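Local coordinates for protein transcription factor tau subunit sfc1 (Schizosaccharomyces pombe, PDB 4BJI) that is a subunit of TFIIIC that binds the boxA promoter sites of tRNA and similar genes as part of the tauA domain, here represented by its DNA-binding domain, at residues E39-L44 / L75-Y80; G122-V127 / F134-V139. All coordinates share one frame; numbering follows the deposited sequence.

The two contacts follow one another along this DNA-binding domain of Sfc1, contact 1 coming wholly before contact 2 in sequence. Contact 1 belongs to the TFIIIC helix-turn-helix family domain, where helix 35-50 packs on the segment that leads into strand 79-82. Contact 2 joins two parts of the loop between strands 109-111 and 139-141. Their centres are 23 Å apart and their nearest atoms about 13 Å, without touching. They differ in chemistry: contact 1 is a buried meeting of aliphatic and aromatic side chains with no hydrogen bond across it, whereas contact 2 is a surface contact built on backbone carbonyls, a threonine and a water.

Contact 1: residues E39-L44 / L75-Y80; sequences EVIEAL and LPYLSY
Ile41 and Leu44, one turn apart on helix 35-50, meet Leu75, Tyr77 and Leu78 on the segment that turns into strand 79-82. CD1 of Ile41 lies 3.6 Å from CG of Tyr77, near the CB end of the ring, approaching obliquely. It stands 4.0 Å from the ring centroid and 30° off the normal, an off-centre CH-pi contact. Leu78 sends its CD1 to the helix, where it lies 3.6 Å from CB of Leu44 and, against the helix backbone, 3.8 Å from O of Ile41. Leu44 and Leu75 cross at about a right angle, CD1 of Leu44 being 4.0 Å from CD2 of Leu75.

In Ile41, CG1 is anti to the carbonyl carbon, and a chi2 of 170° sets CD1 anti to CA, which carries it to the Tyr77 ring. In the next shell, Leu75 O holds the turn, accepting from Leu78 N at 3.0 Å and from OG of Ser79 at 2.9 Å, the two donors coming from opposite faces of the carbonyl plane. A small hydroxyl suits Ser79, since it can fold back on the turn. Ala74 of helix 71-74 packs against both Ile41 and Leu44.

This packing forms part of the hydrophobic core of the helix-turn-helix family domain, consistent with a winged-helix-like fold. Ile41, Leu44, Leu75 and Leu78 offer methyls with no polar atom to satisfy; Tyr77 adds a ring that takes a methyl and a hydroxyl that hydrogen-bonds to Gly31 O. With no hydrogen bond across the segments, the interface depends on shape and on the exclusion of water.

Contact 2: residues G122-V127 / F134-V139; sequences GTKTHV and FPTNRV
His126 meets Asn137 through its backbone, its CA 3.8 Å from ND2 of Asn137. On one face of the His126 ring lies CG2 of Val127, 3.8 Å above the plane and offset toward the rim; the ring also meets that of His62, with planes at about 60°, and its ND1 hydrogen-bonds to Asn61. The Arg138 guanidinium has Pro135 O at its edge, in plane, 3.0 Å from NH1. The same nitrogen also donates to Asn137 O, so the arginine braces the backbone on its own side.

Between the segments, Thr123 O is gripped twice by Thr136: its N donates at 3.1 Å, nearly along the C=O axis (170°), and its OG1 at 3.0 Å, tilted from the carbonyl plane. A chi1 of 65° sets OG1 between the backbone N and the carbonyl carbon, close enough to its own N for both to serve one acceptor. Thr123 CG2 rests 3.8 Å from Pro135 CA. Water 1 links the segments again, donating to Thr123 O and Thr125 O and accepting from Asn137 N. CB of Asn137 packs 3.4 Å from Thr125 O, while its ND2 donates to Val139 O. Glycine suits the close pass at Gly122, a poorly ordered residue whose CA lies 3.1 Å from Phe134 O.

Threonine suits Thr123 and Thr125 because each OG1 accepts from the backbone N two residues on. These consecutive ST turns shape residues 123-127, whereas the pairing rests on the two Thr136 bonds and the water. Both segments belong to the long connection between strands 109-111 and 139-141 of a small antiparallel sheet, Val139 beginning the second.

Contact 1: residues E39-L44 / L75-Y80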
loop_
_atom_site.group_PDB
_atom_site.type_symbol
_atom_site.label_atom_id
_atom_site.label_comp_id
_atom_site.label_asym_id
_atom_site.label_seq_id
_atom_site.Cartn_x
_atom_site.Cartn_y
_atom_site.Cartn_z
ATOM N N GLU A 39 0.414 20.829 12.476
ATOM C CA GLU A 39 0.574 19.770 13.474
ATOM C C GLU A 39 0.559 18.399 12.799
ATOM O O GLU A 39 1.332 17.531 13.153
ATOM C CB GLU A 39 -0.531 19.848 14.547
ATOM C CG GLU A 39 -0.331 18.886 15.719
ATOM C CD GLU A 39 -1.517 18.878 16.684
ATOM O OE1 GLU A 39 -2.374 19.782 16.595
ATOM O OE2 GLU A 39 -1.594 17.962 17.529
ATOM N N VAL A 40 -0.322 18.219 11.822
ATOM C CA VAL A 40 -0.401 16.933 11.123
ATOM C C VAL A 40 0.818 16.717 10.257
ATOM O O VAL A 40 1.379 15.604 10.244
ATOM C CB VAL A 40 -1.693 16.840 10.276
ATOM C CG1 VAL A 40 -1.830 15.463 9.656
ATOM C CG2 VAL A 40 -2.920 17.181 11.145
ATOM N N ILE A 41 1.277 17.771 9.580
ATOM C CA ILE A 41 2.493 17.706 8.779
ATOM C C ILE A 41 3.682 17.303 9.644
ATOM O O ILE A 41 4.468 16.417 9.256
ATOM C CB ILE A 41 2.746 19.054 8.085
ATOM C CG1 ILE A 41 1.662 19.341 7.043
ATOM C CG2 ILE A 41 4.164 19.084 7.486
ATOM C CD1 ILE A 41 1.720 20.767 6.495
ATOM N N GLU A 42 3.818 17.870 10.837
ATOM C CA GLU A 42 4.907 17.505 11.719
ATOM C C GLU A 42 4.856 16.052 12.182
ATOM O O GLU A 42 5.918 15.417 12.315
ATOM C CB GLU A 42 4.975 18.460 12.907
ATOM C CG GLU A 42 5.324 19.895 12.491
ATOM C CD GLU A 42 6.575 19.966 11.658
ATOM O OE1 GLU A 42 7.604 19.418 12.086
ATOM O OE2 GLU A 42 6.520 20.530 10.556
ATOM N N ALA A 43 3.662 15.508 12.380
ATOM C CA ALA A 43 3.508 14.107 12.733
ATOM C C ALA A 43 3.841 13.186 11.556
ATOM O O ALA A 43 4.330 12.061 11.749
ATOM C CB ALA A 43 2.103 13.856 13.209
ATOM N N LEU A 44 3.547 13.629 10.338
ATOM C CA LEU A 44 3.823 12.832 9.142
ATOM C C LEU A 44 5.295 12.751 8.794
ATOM O O LEU A 44 5.763 11.741 8.251
ATOM C CB LEU A 44 3.096 13.406 7.934
ATOM C CG LEU A 44 1.595 13.174 7.903
ATOM C CD1 LEU A 44 0.967 13.999 6.798
ATOM C CD2 LEU A 44 1.301 11.693 7.713
ATOM N N LEU A 75 -1.123 15.732 3.549
ATOM C CA LEU A 75 -0.303 14.853 2.688
ATOM C C LEU A 75 0.316 15.595 1.494
ATOM O O LEU A 75 1.468 15.352 1.167
ATOM C CB LEU A 75 -1.088 13.616 2.248
ATOM C CG LEU A 75 -1.184 12.532 3.334
ATOM C CD1 LEU A 75 -2.283 11.551 3.090
ATOM C CD2 LEU A 75 0.165 11.818 3.507
ATOM N N PRO A 76 -0.432 16.518 0.853
ATOM C CA PRO A 76 0.122 17.186 -0.327
ATOM C C PRO A 76 1.318 18.088 -0.053
ATOM O O PRO A 76 2.015 18.541 -0.972
ATOM C CB PRO A 76 -1.083 18.015 -0.844
ATOM C CG PRO A 76 -2.249 17.244 -0.443
ATOM C CD PRO A 76 -1.884 16.789 0.952
ATOM N N TYR A 77 1.571 18.362 1.231
ATOM C CA TYR A 77 2.745 19.134 1.589
ATOM C C TYR A 77 4.035 18.327 1.619
ATOM O O TYR A 77 5.122 18.897 1.640
ATOM C CB TYR A 77 2.553 19.811 2.961
ATOM C CG TYR A 77 1.649 21.025 2.902
ATOM C CD1 TYR A 77 0.276 20.909 3.040
ATOM C CD2 TYR A 77 2.176 22.281 2.645
ATOM C CE1 TYR A 77 -0.559 22.027 2.950
ATOM C CE2 TYR A 77 1.353 23.397 2.554
ATOM C CZ TYR A 77 0.003 23.249 2.705
ATOM O OH TYR A 77 -0.791 24.384 2.626
ATOM N N LEU A 78 3.909 16.993 1.602
ATOM C CA LEU A 78 5.050 16.100 1.758
ATOM C C LEU A 78 5.161 14.996 0.720
ATOM O O LEU A 78 6.199 14.358 0.644
ATOM C CB LEU A 78 4.996 15.408 3.119
ATOM C CG LEU A 78 5.012 16.311 4.336
ATOM C CD1 LEU A 78 4.819 15.476 5.565
ATOM C CD2 LEU A 78 6.303 17.121 4.408
ATOM N N SER A 79 4.097 14.733 -0.021
ATOM C CA SER A 79 4.003 13.509 -0.806
ATOM C C SER A 79 3.153 13.700 -2.047
ATOM O O SER A 79 2.374 14.659 -2.118
ATOM C CB SER A 79 3.425 12.373 0.053
ATOM O OG SER A 79 2.061 12.606 0.388
ATOM N N TYR A 80 3.294 12.769 -2.988
ATOM C CA TYR A 80 2.459 12.684 -4.182
ATOM C C TYR A 80 1.740 11.326 -4.169
ATOM O O TYR A 80 2.127 10.426 -3.413
ATOM C CB TYR A 80 3.318 12.859 -5.453
ATOM C CG TYR A 80 4.372 11.796 -5.675
ATOM C CD1 TYR A 80 5.628 11.869 -5.071
ATOM C CD2 TYR A 80 4.112 10.700 -6.474
ATOM C CE1 TYR A 80 6.594 10.870 -5.284
ATOM C CE2 TYR A 80 5.044 9.701 -6.670
ATOM C CZ TYR A 80 6.286 9.794 -6.100
ATOM O OH TYR A 80 7.189 8.769 -6.306
#

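Contact 2: residues G122-V127 / F134-V139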
loop_
_atom_site.group_PDB
_atom_site.type_symbol
_atom_site.label_atom_id
_atom_site.label_comp_id
_atom_site.label_asym_id
_atom_site.label_seq_id
_atom_site.Cartn_x
_atom_site.Cartn_y
_atom_site.Cartn_z
ATOM N N GLY A 122 -16.395 -3.727 11.534
ATOM C CA GLY A 122 -15.218 -4.497 11.173
ATOM C C GLY A 122 -13.937 -3.789 11.568
ATOM O O GLY A 122 -13.970 -2.625 11.967
ATOM N N THR A 123 -12.807 -4.484 11.456
ATOM C CA THR A 123 -11.517 -3.894 11.812
ATOM C C THR A 123 -11.025 -2.960 10.717
ATOM O O THR A 123 -11.253 -3.198 9.522
ATOM C CB THR A 123 -10.428 -4.958 12.078
ATOM O OG1 THR A 123 -9.175 -4.304 12.326
ATOM C CG2 THR A 123 -10.282 -5.908 10.886
ATOM N N LYS A 124 -10.362 -1.886 11.144
ATOM C CA LYS A 124 -9.833 -0.876 10.240
ATOM C C LYS A 124 -8.361 -1.124 9.971
ATOM O O LYS A 124 -7.689 -0.281 9.408
ATOM C CB LYS A 124 -9.954 0.518 10.868
ATOM C CG LYS A 124 -11.340 1.131 10.905
ATOM C CD LYS A 124 -11.250 2.525 11.527
ATOM C CE LYS A 124 -12.614 3.141 11.816
ATOM N NZ LYS A 124 -12.542 4.151 12.918
ATOM N N THR A 125 -7.852 -2.266 10.392
ATOM C CA THR A 125 -6.428 -2.497 10.303
ATOM C C THR A 125 -5.917 -2.493 8.835
ATOM O O THR A 125 -6.571 -2.931 7.855
ATOM C CB THR A 125 -6.017 -3.816 10.989
ATOM O OG1 THR A 125 -4.599 -3.900 11.028
ATOM C CG2 THR A 125 -6.555 -5.041 10.250
ATOM N N HIS A 126 -4.695 -2.013 8.709
ATOM C CA HIS A 126 -3.937 -2.074 7.455
ATOM C C HIS A 126 -3.142 -3.392 7.324
ATOM O O HIS A 126 -2.560 -3.672 6.290
ATOM C CB HIS A 126 -2.970 -0.898 7.418
ATOM C CG HIS A 126 -2.020 -0.878 8.575
ATOM N ND1 HIS A 126 -2.437 -0.666 9.876
ATOM C CD2 HIS A 126 -0.685 -1.076 8.637
ATOM C CE1 HIS A 126 -1.395 -0.747 10.686
ATOM N NE2 HIS A 126 -0.317 -0.971 9.955
ATOM N N VAL A 127 -3.141 -4.200 8.382
ATOM C CA VAL A 127 -2.362 -5.444 8.416
ATOM C C VAL A 127 -3.172 -6.565 7.808
ATOM O O VAL A 127 -4.377 -6.681 8.058
ATOM C CB VAL A 127 -2.017 -5.775 9.889
ATOM C CG1 VAL A 127 -1.333 -7.109 10.024
ATOM C CG2 VAL A 127 -1.156 -4.695 10.489
ATOM N N PHE A 134 -13.946 -9.701 9.045
ATOM C CA PHE A 134 -14.585 -8.453 8.662
ATOM C C PHE A 134 -13.622 -7.291 8.449
ATOM O O PHE A 134 -13.838 -6.177 8.933
ATOM C CB PHE A 134 -15.635 -8.059 9.727
ATOM C CG PHE A 134 -16.571 -9.180 10.098
ATOM C CD1 PHE A 134 -17.356 -9.788 9.138
ATOM C CD2 PHE A 134 -16.672 -9.619 11.412
ATOM C CE1 PHE A 134 -18.219 -10.813 9.461
ATOM C CE2 PHE A 134 -17.547 -10.654 11.747
ATOM C CZ PHE A 134 -18.311 -11.248 10.767
ATOM N N PRO A 135 -12.538 -7.541 7.711
ATOM C CA PRO A 135 -11.674 -6.415 7.393
ATOM C C PRO A 135 -12.393 -5.421 6.487
ATOM O O PRO A 135 -13.127 -5.828 5.598
ATOM C CB PRO A 135 -10.487 -7.082 6.684
ATOM C CG PRO A 135 -11.043 -8.289 6.061
ATOM C CD PRO A 135 -12.091 -8.782 7.073
ATOM N N THR A 136 -12.179 -4.139 6.722
ATOM C CA THR A 136 -12.758 -3.103 5.886
ATOM C C THR A 136 -11.754 -2.551 4.865
ATOM O O THR A 136 -12.136 -1.914 3.892
ATOM C CB THR A 136 -13.238 -1.922 6.736
ATOM O OG1 THR A 136 -12.111 -1.286 7.359
ATOM C CG2 THR A 136 -14.229 -2.383 7.807
ATOM N N ASN A 137 -10.471 -2.827 5.056
ATOM C CA ASN A 137 -9.449 -2.338 4.152
ATOM C C ASN A 137 -9.431 -3.138 2.867
ATOM O O ASN A 137 -9.616 -4.362 2.893
ATOM C CB ASN A 137 -8.105 -2.492 4.851
ATOM C CG ASN A 137 -7.000 -1.817 4.125
ATOM O OD1 ASN A 137 -7.199 -0.751 3.502
ATOM N ND2 ASN A 137 -5.818 -2.430 4.169
ATOM N N ARG A 138 -9.192 -2.460 1.743
ATOM C CA ARG A 138 -9.106 -3.189 0.480
ATOM C C ARG A 138 -7.793 -2.972 -0.244
ATOM O O ARG A 138 -7.614 -3.494 -1.329
ATOM C CB ARG A 138 -10.264 -2.833 -0.449
ATOM C CG ARG A 138 -11.642 -3.289 0.095
ATOM C CD ARG A 138 -11.823 -4.829 0.018
ATOM N NE ARG A 138 -13.145 -5.246 0.505
ATOM C CZ ARG A 138 -13.411 -5.561 1.769
ATOM N NH1 ARG A 138 -12.450 -5.519 2.686
ATOM N NH2 ARG A 138 -14.643 -5.910 2.121
ATOM N N VAL A 139 -6.885 -2.193 0.335
ATOM C CA VAL A 139 -5.559 -1.994 -0.261
ATOM C C VAL A 139 -4.515 -2.319 0.804
ATOM O O VAL A 139 -4.505 -1.704 1.858
ATOM C CB VAL A 139 -5.311 -0.562 -0.777
ATOM C CG1 VAL A 139 -3.952 -0.463 -1.433
ATOM C CG2 VAL A 139 -6.400 -0.142 -1.746
HETATM O O HOH W 1 -9.081 -4.080 7.503
#